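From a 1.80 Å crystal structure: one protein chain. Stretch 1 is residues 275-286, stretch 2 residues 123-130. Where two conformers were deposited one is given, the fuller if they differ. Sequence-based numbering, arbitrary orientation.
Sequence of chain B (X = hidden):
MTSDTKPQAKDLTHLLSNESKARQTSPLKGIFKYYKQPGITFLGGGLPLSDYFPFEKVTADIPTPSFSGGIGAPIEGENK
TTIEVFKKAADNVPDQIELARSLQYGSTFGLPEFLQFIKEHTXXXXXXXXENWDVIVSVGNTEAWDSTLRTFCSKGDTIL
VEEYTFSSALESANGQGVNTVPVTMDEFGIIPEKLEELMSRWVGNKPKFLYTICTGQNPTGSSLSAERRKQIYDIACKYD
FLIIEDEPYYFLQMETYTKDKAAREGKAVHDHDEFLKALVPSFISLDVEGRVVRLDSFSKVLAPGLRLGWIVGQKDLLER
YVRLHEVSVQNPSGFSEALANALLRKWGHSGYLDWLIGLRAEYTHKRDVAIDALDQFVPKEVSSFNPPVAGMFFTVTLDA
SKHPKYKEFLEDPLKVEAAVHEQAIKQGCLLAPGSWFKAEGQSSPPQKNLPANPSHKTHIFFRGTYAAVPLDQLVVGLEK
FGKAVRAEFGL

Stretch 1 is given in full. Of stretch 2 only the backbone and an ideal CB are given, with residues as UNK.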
ATOM      1  N   PHE B 275      14.377   7.575  30.318  1.00 23.11           N
ATOM      2  CA  PHE B 275      14.217   6.908  29.001  1.00 21.84           C
ATOM      3  C   PHE B 275      14.366   7.940  27.876  1.00 22.32           C
ATOM      4  O   PHE B 275      15.234   7.734  27.007  1.00 21.45           O
ATOM      5  CB  PHE B 275      12.891   6.173  28.905  1.00 20.98           C
ATOM      6  CG  PHE B 275      12.585   5.617  27.543  1.00 21.39           C
ATOM      7  CD1 PHE B 275      13.324   4.569  27.027  1.00 21.43           C
ATOM      8  CD2 PHE B 275      11.558   6.164  26.767  1.00 22.64           C
ATOM      9  CE1 PHE B 275      12.992   4.017  25.791  1.00 21.93           C
ATOM     10  CE2 PHE B 275      11.233   5.614  25.535  1.00 23.39           C
ATOM     11  CZ  PHE B 275      11.967   4.544  25.049  1.00 21.83           C
ATOM     12  N   LEU B 276      13.564   9.007  27.906  1.00 22.48           N
ATOM     13  CA  LEU B 276      13.526  10.027  26.832  1.00 24.50           C
ATOM     14  C   LEU B 276      14.895  10.726  26.750  1.00 26.74           C
ATOM     15  O   LEU B 276      15.297  11.104  25.623  1.00 26.31           O
ATOM     16  CB  LEU B 276      12.394  11.030  27.085  1.00 25.56           C
ATOM     17  CG  LEU B 276      10.963  10.513  26.921  1.00 27.03           C
ATOM     18  CD1 LEU B 276       9.977  11.641  27.196  1.00 28.25           C
ATOM     19  CD2 LEU B 276      10.684   9.906  25.546  1.00 27.07           C
ATOM     20  N   LYS B 277      15.580  10.912  27.879  1.00 25.20           N
ATOM     21  CA  LYS B 277      16.907  11.582  27.894  1.00 26.47           C
ATOM     22  C   LYS B 277      17.978  10.667  27.290  1.00 22.41           C
ATOM     23  O   LYS B 277      18.993  11.213  26.821  1.00 23.84           O
ATOM     24  CB  LYS B 277      17.361  12.003  29.300  1.00 31.24           C
ATOM     25  CG  LYS B 277      17.048  13.452  29.648  1.00 39.75           C
ATOM     26  CD  LYS B 277      17.253  13.813  31.106  1.00 46.07           C
ATOM     27  CE  LYS B 277      16.509  15.072  31.520  1.00 51.41           C
ATOM     28  NZ  LYS B 277      15.131  14.764  31.984  1.00 52.65           N
ATOM     29  N   ALA B 278      17.799   9.360  27.367  1.00 20.17           N
ATOM     30  CA  ALA B 278      18.806   8.364  26.922  1.00 21.93           C
ATOM     31  C   ALA B 278      18.800   8.219  25.394  1.00 23.97           C
ATOM     32  O   ALA B 278      19.819   7.731  24.862  1.00 23.98           O
ATOM     33  CB  ALA B 278      18.561   7.041  27.570  1.00 24.99           C
ATOM     34  N   LEU B 279      17.691   8.542  24.719  1.00 21.88           N
ATOM     35  CA  LEU B 279      17.497   8.272  23.277  1.00 19.89           C
ATOM     36  C   LEU B 279      18.435   9.178  22.475  1.00 20.79           C
ATOM     37  O   LEU B 279      18.620  10.331  22.840  1.00 20.35           O
ATOM     38  CB  LEU B 279      16.019   8.500  22.942  1.00 20.19           C
ATOM     39  CG  LEU B 279      15.050   7.531  23.620  1.00 19.91           C
ATOM     40  CD1 LEU B 279      13.622   7.878  23.285  1.00 20.46           C
ATOM     41  CD2 LEU B 279      15.348   6.089  23.249  1.00 22.51           C
ATOM     42  N   VAL B 280      19.102   8.635  21.459  1.00 19.30           N
ATOM     43  CA  VAL B 280      20.008   9.453  20.612  1.00 19.63           C
ATOM     44  C   VAL B 280      19.150  10.484  19.887  1.00 22.02           C
ATOM     45  O   VAL B 280      18.073  10.154  19.403  1.00 19.43           O
ATOM     46  CB  VAL B 280      20.770   8.567  19.609  1.00 20.92           C
ATOM     47  CG1 VAL B 280      19.806   7.845  18.679  1.00 22.64           C
ATOM     48  CG2 VAL B 280      21.759   9.369  18.793  1.00 21.57           C
ATOM     49  N   PRO B 281      19.590  11.757  19.746  1.00 23.12           N
ATOM     50  CA  PRO B 281      18.846  12.715  18.924  1.00 22.82           C
ATOM     51  C   PRO B 281      18.634  12.202  17.486  1.00 21.53           C
ATOM     52  O   PRO B 281      19.592  11.762  16.857  1.00 18.25           O
ATOM     53  CB  PRO B 281      19.749  13.954  18.908  1.00 23.96           C
ATOM     54  CG  PRO B 281      21.089  13.402  19.307  1.00 26.80           C
ATOM     55  CD  PRO B 281      20.777  12.360  20.354  1.00 22.06           C
ATOM     56  N   SER B 282      17.403  12.308  17.000  1.00 19.06           N
ATOM     57  CA  SER B 282      17.041  12.055  15.581  1.00 18.13           C
ATOM     58  C   SER B 282      17.576  13.190  14.706  1.00 15.60           C
ATOM     59  O   SER B 282      17.866  14.305  15.222  1.00 15.89           O
ATOM     60  CB  SER B 282      15.544  11.971  15.406  1.00 17.87           C
ATOM     61  OG  SER B 282      14.964  13.222  15.796  1.00 15.93           O
ATOM     62  N   PHE B 283      17.667  12.943  13.396  1.00 16.01           N
ATOM     63  CA  PHE B 283      17.905  14.041  12.435  1.00 15.65           C
ATOM     64  C   PHE B 283      16.715  15.008  12.480  1.00 16.63           C
ATOM     65  O   PHE B 283      16.966  16.269  12.402  1.00 17.17           O
ATOM     66  CB  PHE B 283      18.197  13.549  11.033  1.00 16.87           C
ATOM     67  CG  PHE B 283      19.576  12.997  10.871  1.00 16.26           C
ATOM     68  CD1 PHE B 283      20.658  13.854  10.736  1.00 18.00           C
ATOM     69  CD2 PHE B 283      19.781  11.621  10.871  1.00 16.33           C
ATOM     70  CE1 PHE B 283      21.933  13.346  10.573  1.00 15.59           C
ATOM     71  CE2 PHE B 283      21.047  11.112  10.690  1.00 17.17           C
ATOM     72  CZ  PHE B 283      22.129  11.980  10.537  1.00 16.87           C
ATOM     73  N   ILE B 284      15.472  14.526  12.656  1.00 17.88           N
ATOM     74  CA  ILE B 284      14.347  15.510  12.781  1.00 16.55           C
ATOM     75  C   ILE B 284      14.621  16.455  13.962  1.00 16.44           C
ATOM     76  O   ILE B 284      14.308  17.655  13.800  1.00 16.87           O
ATOM     77  CB  ILE B 284      13.011  14.760  12.982  0.50 18.42           C
ATOM     78  CG1 ILE B 284      12.530  14.055  11.711  0.50 18.40           C
ATOM     79  CG2 ILE B 284      11.930  15.664  13.569  0.50 19.27           C
ATOM     80  CD1 ILE B 284      12.152  14.996  10.608  0.50 18.08           C
ATOM     81  N   SER B 285      15.088  15.955  15.104  1.00 17.33           N
ATOM     82  CA  SER B 285      15.351  16.803  16.303  1.00 17.50           C
ATOM     83  C   SER B 285      16.383  17.886  15.960  1.00 18.67           C
ATOM     84  O   SER B 285      16.300  18.988  16.565  1.00 19.24           O
ATOM     85  CB  SER B 285      15.727  16.028  17.526  1.00 16.97           C
ATOM     86  OG  SER B 285      17.088  15.606  17.498  1.00 17.87           O
ATOM     87  N   LEU B 286      17.287  17.638  15.004  1.00 17.34           N
ATOM     88  CA  LEU B 286      18.369  18.576  14.635  1.00 20.20           C
ATOM     89  C   LEU B 286      17.915  19.527  13.534  1.00 20.02           C
ATOM     90  O   LEU B 286      18.706  20.395  13.140  1.00 19.85           O
ATOM     91  CB  LEU B 286      19.581  17.775  14.143  1.00 19.70           C
ATOM     92  CG  LEU B 286      20.233  16.862  15.186  1.00 20.30           C
ATOM     93  CD1 LEU B 286      21.435  16.113  14.597  1.00 20.01           C
ATOM     94  CD2 LEU B 286      20.691  17.674  16.391  1.00 21.90           C
ATOM     95  N   UNK B 123       6.364  14.723  18.681  1.00 18.91           N
ATOM     96  CA  UNK B 123       6.853  15.978  19.290  1.00 18.39           C
ATOM     97  C   UNK B 123       7.464  15.721  20.674  1.00 17.68           C
ATOM     98  O   UNK B 123       8.456  16.385  21.015  1.00 18.46           O
ATOM     99  CB  UNK B 123       5.714  16.993  19.406  1.00 18.39           C
ATOM    100  N   UNK B 124       6.873  14.836  21.483  1.00 18.67           N
ATOM    101  CA  UNK B 124       7.360  14.524  22.848  1.00 20.28           C
ATOM    102  C   UNK B 124       8.787  13.988  22.748  1.00 20.04           C
ATOM    103  O   UNK B 124       9.604  14.301  23.590  1.00 20.39           O
ATOM    104  CB  UNK B 124       6.452  13.509  23.546  1.00 20.28           C
ATOM    105  N   UNK B 125       9.077  13.181  21.725  1.00 18.27           N
ATOM    106  CA  UNK B 125      10.389  12.488  21.582  1.00 18.24           C
ATOM    107  C   UNK B 125      11.392  13.371  20.821  1.00 18.14           C
ATOM    108  O   UNK B 125      12.559  13.403  21.222  1.00 20.93           O
ATOM    109  CB  UNK B 125      10.216  11.155  20.852  1.00 18.24           C
ATOM    110  N   UNK B 126      10.977  14.065  19.775  1.00 17.96           N
ATOM    111  CA  UNK B 126      11.883  14.649  18.759  1.00 17.25           C
ATOM    112  C   UNK B 126      11.892  16.171  18.816  1.00 18.66           C
ATOM    113  O   UNK B 126      12.803  16.751  18.203  1.00 18.99           O
ATOM    114  CB  UNK B 126      11.474  14.195  17.356  1.00 17.25           C
ATOM    115  N   UNK B 127      10.913  16.800  19.477  1.00 20.54           N
ATOM    116  CA  UNK B 127      10.877  18.278  19.652  1.00 22.85           C
ATOM    117  C   UNK B 127      11.227  18.950  18.311  1.00 21.40           C
ATOM    118  O   UNK B 127      12.259  19.665  18.212  1.00 20.83           O
ATOM    119  CB  UNK B 127      11.849  18.727  20.745  1.00 22.85           C
ATOM    120  N   UNK B 128      10.422  18.727  17.266  1.00 20.78           N
ATOM    121  CA  UNK B 128      10.758  19.177  15.883  1.00 21.29           C
ATOM    122  C   UNK B 128      10.956  20.692  15.914  1.00 22.56           C
ATOM    123  O   UNK B 128      10.096  21.411  16.437  1.00 22.98           O
ATOM    124  CB  UNK B 128       9.664  18.797  14.883  1.00 21.29           C
ATOM    125  N   UNK B 129      12.120  21.212  15.471  1.00 22.79           N
ATOM    126  CA  UNK B 129      12.531  22.573  15.831  1.00 24.15           C
ATOM    127  C   UNK B 129      12.185  23.680  14.838  1.00 23.53           C
ATOM    128  O   UNK B 129      12.683  24.743  14.979  1.00 24.40           O
ATOM    129  CB  UNK B 129      14.046  22.583  16.043  1.00 24.15           C
ATOM    130  N   UNK B 130      11.310  23.407  13.881  1.00 23.52           N
ATOM    131  CA  UNK B 130      10.666  24.425  13.005  1.00 21.33           C
ATOM    132  C   UNK B 130       9.153  24.291  13.156  1.00 22.24           C
ATOM    133  O   UNK B 130       8.646  23.296  13.736  1.00 19.51           O
ATOM    134  CB  UNK B 130      11.079  24.254  11.542  1.00 21.33           C
TER

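Position 123 lies in a helix, and its ideal CB has no atom of stretch 1 within 5.5 Å. Stretch 1 sets no demand here, so many helix-compatible residues would do. The deposited Asp123 serves its own stretch: its OD1 accepts a weak hydrogen bond from the backbone N of position 128 (3.3 Å).

At position 124 CA-to-CB runs sideways, with CD1 of Leu276 5.4 Å from the ideal CB. A long or medium apolar chain could reach that methyl. Met124 does so, its CG 4.3 Å from Leu276 CD1.

Position 125 also points sideways, but its ideal CB is 4.9 Å from Leu276 CD2 and 5.3 Å from Leu279 CD1. Two leucine methyls favour a compact or branched aliphatic residue such as valine, isoleucine or leucine. The residue is Val125, and its branches divide the work: CG2 lies 4.1 Å from Leu276 CD2, CG1 4.2 Å from Leu279 CD1. Water 1 donates to both Val125 O and Leu276 O, linking the two backbones.

Position 126 faces stretch 1 directly. Its ideal CB is 3.9 Å from Ser282 OG and 4.1 Å from Ile284 CG2, so a polar group on a short reach is suited, with some apolar surface beside it. Ser282 OG already accepts from Ser285 N, capping the helix that follows, yet its hydroxyl can still bond to another partner. Serine, threonine, asparagine or histidine are all plausible. His126 places ND1 2.9 Å from Ser282 OG in a hydrogen bond, while its CB packs against Ile284 CG2. Its backbone O receives a CA-H...O contact from Ser285 CA (3.2 Å).

Position 127 leaves the helix with positive phi, which favours glycine or asparagine but does not exclude others. Nothing of stretch 1 is near its CB. Lys127 turns its end away; its carbonyl and that of Ser285 both accept from water 3.

At position 128 the ideal CB is 4.1 Å from Ile284 CG2, calling for a small or branched aliphatic group. Its extended phi/psi also suit a beta-branched residue. Val128 presses CG2 to 3.3 Å from Ile284 CG2, a tight contact.

Position 129 points toward the carbonyls of Ile284 and Ser285, its ideal CB 4.3 Å from Ser285 O. A donor side chain could be imagined, but so could a compact apolar one. The phi of -95° is tolerable for proline, though more negative than its usual value near -65°. Pro129 lays its compact ring against the two oxygens by contact alone, CD 3.2 Å from Ile284 O and CG 3.7 Å from Ser285 O.

Position 130 has no nearby atoms of stretch 1 around its CB, leaving the choice open; it is Tyr130, whose ring end comes nearer without touching.

Stretch 2, residues 123-130: DMVHKVPY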
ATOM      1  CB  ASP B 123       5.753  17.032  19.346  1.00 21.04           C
ATOM      2  CG  ASP B 123       6.288  18.455  19.234  1.00 23.16           C
ATOM      3  OD1 ASP B 123       7.452  18.638  18.776  1.00 22.85           O
ATOM      4  OD2 ASP B 123       5.498  19.359  19.495  1.00 26.18           O
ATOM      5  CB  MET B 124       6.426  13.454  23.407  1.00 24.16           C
ATOM      6  CG  MET B 124       6.649  13.069  24.803  1.00 28.18           C
ATOM      7  SD  MET B 124       5.645  11.599  25.128  1.00 30.05           S
ATOM      8  CE  MET B 124       4.092  11.962  24.337  1.00 30.96           C
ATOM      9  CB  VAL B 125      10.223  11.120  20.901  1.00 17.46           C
ATOM     10  CG1 VAL B 125      11.573  10.480  20.657  1.00 19.11           C
ATOM     11  CG2 VAL B 125       9.335  10.167  21.701  1.00 18.44           C
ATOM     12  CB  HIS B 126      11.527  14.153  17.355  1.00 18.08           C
ATOM     13  CG  HIS B 126      11.618  12.672  17.241  1.00 17.36           C
ATOM     14  ND1 HIS B 126      12.839  12.000  17.313  1.00 19.35           N
ATOM     15  CD2 HIS B 126      10.657  11.726  17.215  1.00 18.31           C
ATOM     16  CE1 HIS B 126      12.606  10.698  17.222  1.00 19.69           C
ATOM     17  NE2 HIS B 126      11.256  10.503  17.153  1.00 17.19           N
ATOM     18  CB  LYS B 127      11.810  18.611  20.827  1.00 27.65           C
ATOM     19  CG  LYS B 127      11.208  19.474  21.930  1.00 39.90           C
ATOM     20  CD  LYS B 127      10.208  20.524  21.439  1.00 47.87           C
ATOM     21  CE  LYS B 127       9.766  21.521  22.494  1.00 53.45           C
ATOM     22  NZ  LYS B 127      10.793  22.567  22.725  1.00 54.32           N
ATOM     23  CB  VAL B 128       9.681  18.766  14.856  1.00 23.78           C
ATOM     24  CG1 VAL B 128      10.079  19.135  13.431  1.00 24.91           C
ATOM     25  CG2 VAL B 128       9.364  17.276  14.956  1.00 25.84           C
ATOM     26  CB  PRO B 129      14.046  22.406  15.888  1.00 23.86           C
ATOM     27  CG  PRO B 129      14.322  21.500  14.707  1.00 23.47           C
ATOM     28  CD  PRO B 129      13.219  20.471  14.826  1.00 24.06           C
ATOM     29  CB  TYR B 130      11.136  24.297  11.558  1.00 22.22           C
ATOM     30  CG  TYR B 130      10.816  22.971  10.912  1.00 18.29           C
ATOM     31  CD1 TYR B 130      11.613  21.856  11.119  1.00 19.38           C
ATOM     32  CD2 TYR B 130       9.698  22.841  10.119  1.00 17.81           C
ATOM     33  CE1 TYR B 130      11.287  20.641  10.547  1.00 18.29           C
ATOM     34  CE2 TYR B 130       9.368  21.642   9.515  1.00 17.73           C
ATOM     35  CZ  TYR B 130      10.174  20.539   9.735  1.00 18.67           C
ATOM     36  OH  TYR B 130       9.875  19.356   9.144  1.00 19.15           O
TER
HETATM   37  O   HOH W   1      13.703  11.812  23.503  1.00 32.00           O
HETATM   38  O   HOH W   2      15.259  12.847  18.992  1.00 20.09           O
HETATM   39  O   HOH W   3      14.851  19.604  18.848  1.00 19.29           O
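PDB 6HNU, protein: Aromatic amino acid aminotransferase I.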